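Local coordinates for protein dihydropteroate synthase (Stenotrophomonas maltophilia, PDB 7L6P) that probably catalyses the condensation of para-aminobenzoate with 6-hydroxymethyl-7,8-dihydropterin diphosphate to form 7,8-dihydropteroate, a magnesium-dependent step of folate biosynthesis, at residues N128-G132 with Q155-G159; V174-V179 with R219-L223. All blocks are in the same frame, centred on the assembly; numbering follows the deposited sequence. Where two conformers were deposited one is given.

Contact 1: residues N128-G132 with Q155-G159; sequences NDIYG and QGEPG
A proline methylene sits almost exactly over a tyrosine ring: Pro158 CD lies 3.6 Å from the centroid of the Tyr131 ring, 6° off its normal, a CH-pi contact. It joins two loops at the C-terminal mouth of a TIM barrel, those following strands 126-129 and 149-152. At the end of strand 126-129 an Asx turn (Tyr131 N to Asp129 OD1, 2.7 Å) is set within a type I beta turn, Asp129 to Gly132. Tyr131, with chi1 t, extends its ring to Pro158, whose CA is 6.9 Å from its own. In 155-159, Glu157 is extended (-126/157), while Gly156 has phi/psi of 108/-168, a conformation that calls for glycine. Ile130 (chi1 p, chi2 t) reaches Pro158 CB with CD1 at 4.2 Å and borders a bound imidazole. No direct hydrogen bond links 128-132 with 155-159; one water, 2.9 Å from Tyr131 OH, donates a weak 3.4 Å bond to Gly156 O.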
# COMPACT_ATOMS: atom_id res chain seq x y z
N ASN A 128 23.91 -10.85 -1.30
CA ASN A 128 22.73 -10.67 -2.14
C ASN A 128 23.21 -10.69 -3.59
O ASN A 128 23.86 -9.74 -4.04
CB ASN A 128 22.03 -9.36 -1.80
CG ASN A 128 20.64 -9.24 -2.40
OD1 ASN A 128 20.04 -10.24 -2.80
ND2 ASN A 128 20.13 -8.01 -2.50
N ASP A 129 22.93 -11.78 -4.32
CA ASP A 129 23.56 -12.02 -5.62
C ASP A 129 22.53 -12.00 -6.75
O ASP A 129 21.71 -12.91 -6.86
CB ASP A 129 24.31 -13.35 -5.61
CG ASP A 129 25.00 -13.65 -6.95
OD1 ASP A 129 25.05 -12.78 -7.86
OD2 ASP A 129 25.51 -14.77 -7.09
N ILE A 130 22.62 -10.98 -7.62
CA ILE A 130 21.73 -10.91 -8.77
C ILE A 130 21.94 -12.09 -9.73
O ILE A 130 21.03 -12.43 -10.50
CB ILE A 130 21.91 -9.58 -9.55
CG1 ILE A 130 23.33 -9.45 -10.11
CG2 ILE A 130 21.58 -8.38 -8.68
CD1 ILE A 130 23.43 -8.37 -11.20
N TYR A 131 23.14 -12.69 -9.74
CA TYR A 131 23.50 -13.73 -10.71
C TYR A 131 23.25 -15.14 -10.21
O TYR A 131 23.55 -16.10 -10.93
CB TYR A 131 24.97 -13.60 -11.13
CG TYR A 131 25.27 -14.10 -12.53
CD1 TYR A 131 24.25 -14.26 -13.47
CD2 TYR A 131 26.57 -14.44 -12.92
CE1 TYR A 131 24.52 -14.72 -14.76
CE2 TYR A 131 26.84 -14.91 -14.21
CZ TYR A 131 25.81 -15.05 -15.13
OH TYR A 131 26.06 -15.50 -16.41
N GLY A 132 22.80 -15.30 -8.97
CA GLY A 132 22.50 -16.63 -8.44
C GLY A 132 23.72 -17.51 -8.28
O GLY A 132 23.65 -18.71 -8.58
N GLN A 155 17.23 -13.30 -16.19
CA GLN A 155 17.55 -13.64 -17.56
C GLN A 155 18.58 -12.63 -18.04
O GLN A 155 18.42 -11.44 -17.81
CB GLN A 155 16.29 -13.60 -18.42
CG GLN A 155 16.24 -14.66 -19.50
CD GLN A 155 14.90 -14.70 -20.22
OE1 GLN A 155 14.19 -15.71 -20.19
NE2 GLN A 155 14.55 -13.60 -20.90
N GLY A 156 19.68 -13.11 -18.61
CA GLY A 156 20.77 -12.26 -19.02
C GLY A 156 21.98 -12.40 -18.12
O GLY A 156 22.08 -13.30 -17.29
N GLU A 157 22.91 -11.48 -18.29
CA GLU A 157 24.16 -11.47 -17.54
C GLU A 157 24.33 -10.13 -16.86
O GLU A 157 23.75 -9.13 -17.29
CB GLU A 157 25.39 -11.73 -18.42
CG GLU A 157 25.16 -12.59 -19.63
CD GLU A 157 26.38 -12.59 -20.54
OE1 GLU A 157 27.50 -12.84 -20.04
OE2 GLU A 157 26.22 -12.29 -21.74
N PRO A 158 25.11 -10.08 -15.77
CA PRO A 158 25.41 -8.79 -15.13
C PRO A 158 26.00 -7.80 -16.13
O PRO A 158 27.02 -8.09 -16.76
CB PRO A 158 26.43 -9.16 -14.05
CG PRO A 158 26.12 -10.62 -13.73
CD PRO A 158 25.69 -11.23 -15.03
N GLY A 159 25.35 -6.65 -16.32
CA GLY A 159 25.85 -5.65 -17.24
C GLY A 159 25.21 -5.69 -18.60
O GLY A 159 25.45 -4.79 -19.41
O HOH W 1 24.00 -15.88 -18.44

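Contact 2: residues V174-V179 with R219-L223; sequences VHGFLV and RFLEL
His175 turns one face of its imidazole to the guanidinium of Arg219, which lies flat on it with centres 3.6 Å apart and planes inclined by 21°; the closest atoms are His175 CD2 and Arg219 CZ, at 3.3 Å. The pair lies on the outer layer of a TIM barrel, where helix 170-188, after the fifth barrel strand, meets the 3-10 turn between helix 207-215 and strand 227-229. Residues 174-179 are regular alpha helix, with Leu178 N to Val174 O at 3.0 Å and Val179 N to His175 O at 2.9 Å; the 3-10 turn is marked by Leu223 N to Phe220 O at 3.1 Å. The CA atoms of His175 and Phe220 are 7.0 Å apart, those of Val179 and Leu223 7.4 Å. The CA-to-CB bond of His175 points toward 219-223, and chi1 t brings the ring to Arg219. Beneath the stack, Phe220 (chi1 m) reaches its ring in against Val174 and Leu178: CE2 is 3.6 Å from Val174 CG1, CD2 is 4.0 Å from Leu178 CD1, and the ring edge meets the backbone N of His175, 3.5 Å from CE2. Leu178 and Phe220 also touch Ile197 of strand 195-198, so these apolar side chains pack between the outer layer and the barrel wall. No hydrogen bond crosses between the segments; the contact is made by the stack and by apolar packing. Leu223 (chi1 m, chi2 t) packs against His175, Leu178 and Val179, with CD1 4.0 Å from Leu178 CB, and CD2 3.9 Å from His175 NE2 and 3.6 Å from Val179 CG2.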
# COMPACT_ATOMS: atom_id res chain seq x y z
N VAL A 174 11.07 -19.67 -13.85
CA VAL A 174 11.73 -19.12 -12.67
C VAL A 174 11.83 -20.19 -11.60
O VAL A 174 12.86 -20.32 -10.93
CB VAL A 174 10.99 -17.86 -12.15
CG1 VAL A 174 11.52 -17.44 -10.80
CG2 VAL A 174 11.13 -16.70 -13.13
N HIS A 175 10.76 -20.96 -11.41
CA HIS A 175 10.81 -22.09 -10.49
C HIS A 175 11.94 -23.05 -10.85
O HIS A 175 12.81 -23.34 -10.02
CB HIS A 175 9.46 -22.81 -10.49
CG HIS A 175 9.37 -23.94 -9.52
ND1 HIS A 175 9.59 -25.25 -9.87
CD2 HIS A 175 9.08 -23.95 -8.19
CE1 HIS A 175 9.45 -26.03 -8.81
NE2 HIS A 175 9.14 -25.26 -7.78
N GLY A 176 11.96 -23.51 -12.11
CA GLY A 176 12.95 -24.50 -12.51
C GLY A 176 14.36 -24.00 -12.29
O GLY A 176 15.23 -24.72 -11.80
N PHE A 177 14.59 -22.72 -12.60
CA PHE A 177 15.90 -22.13 -12.40
C PHE A 177 16.29 -22.17 -10.93
O PHE A 177 17.37 -22.66 -10.58
CB PHE A 177 15.90 -20.68 -12.89
CG PHE A 177 17.16 -19.91 -12.54
CD1 PHE A 177 17.26 -19.21 -11.34
CD2 PHE A 177 18.21 -19.81 -13.45
CE1 PHE A 177 18.41 -18.47 -11.02
CE2 PHE A 177 19.36 -19.07 -13.13
CZ PHE A 177 19.45 -18.41 -11.90
N LEU A 178 15.40 -21.67 -10.06
CA LEU A 178 15.73 -21.62 -8.64
C LEU A 178 15.96 -23.01 -8.07
O LEU A 178 16.89 -23.20 -7.27
CB LEU A 178 14.62 -20.89 -7.87
CG LEU A 178 14.42 -19.41 -8.18
CD1 LEU A 178 13.29 -18.85 -7.31
CD2 LEU A 178 15.71 -18.65 -7.92
N VAL A 179 15.12 -23.98 -8.44
CA VAL A 179 15.36 -25.36 -8.00
C VAL A 179 16.79 -25.78 -8.30
O VAL A 179 17.45 -26.42 -7.47
CB VAL A 179 14.35 -26.31 -8.66
CG1 VAL A 179 14.88 -27.74 -8.63
CG2 VAL A 179 13.01 -26.24 -7.97
N ARG A 219 3.52 -19.50 -4.95
CA ARG A 219 3.95 -20.79 -5.48
C ARG A 219 5.35 -21.17 -4.99
O ARG A 219 5.65 -22.36 -4.82
CB ARG A 219 3.91 -20.72 -7.01
CG ARG A 219 4.00 -22.03 -7.75
CD ARG A 219 5.36 -22.21 -8.42
NE ARG A 219 5.53 -23.57 -8.91
CZ ARG A 219 5.83 -24.61 -8.14
NH1 ARG A 219 5.99 -24.48 -6.83
NH2 ARG A 219 5.95 -25.81 -8.69
N PHE A 220 6.22 -20.18 -4.77
CA PHE A 220 7.62 -20.45 -4.47
C PHE A 220 7.89 -20.74 -3.00
O PHE A 220 9.03 -21.08 -2.65
CB PHE A 220 8.47 -19.27 -4.97
CG PHE A 220 8.36 -19.04 -6.46
CD1 PHE A 220 7.32 -18.30 -6.99
CD2 PHE A 220 9.31 -19.56 -7.33
CE1 PHE A 220 7.21 -18.08 -8.39
CE2 PHE A 220 9.21 -19.34 -8.72
CZ PHE A 220 8.15 -18.60 -9.24
N LEU A 221 6.88 -20.62 -2.13
CA LEU A 221 7.08 -21.03 -0.74
C LEU A 221 7.33 -22.52 -0.63
O LEU A 221 7.87 -22.98 0.38
CB LEU A 221 5.86 -20.66 0.10
CG LEU A 221 5.69 -19.17 0.37
CD1 LEU A 221 4.41 -18.95 1.13
CD2 LEU A 221 6.90 -18.60 1.10
N GLU A 222 6.94 -23.29 -1.65
CA GLU A 222 7.17 -24.73 -1.63
C GLU A 222 8.65 -25.05 -1.69
O GLU A 222 9.05 -26.16 -1.35
CB GLU A 222 6.40 -25.42 -2.76
N LEU A 223 9.49 -24.14 -2.20
CA LEU A 223 10.93 -24.36 -2.14
C LEU A 223 11.45 -24.43 -0.70
O LEU A 223 12.56 -24.91 -0.49
CB LEU A 223 11.67 -23.27 -2.93
CG LEU A 223 11.30 -23.38 -4.40
CD1 LEU A 223 11.85 -22.23 -5.29
CD2 LEU A 223 11.76 -24.74 -4.91

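How the contacts relate
Both contacts belong to the same eight-stranded barrel but occupy different layers. Contact 1 lies in the loops at the C-terminal ends of the strands, the end that carries the active site in TIM-barrel enzymes, and the side chain of Ile130 is about 3 Å from the imidazole bound in the active site. Contact 2 lies in the helical layer outside the barrel, its centre about 16 Å from that of the chain against 12 Å for contact 1. The two centres are about 17 Å apart and the nearest atoms about 5 Å, without touching. Along the chain they follow in series, and helix 170-188 connects them: its Arg181 hydrogen-bonds Gly132 O of contact 1, while its residues 174-179 face 219-223.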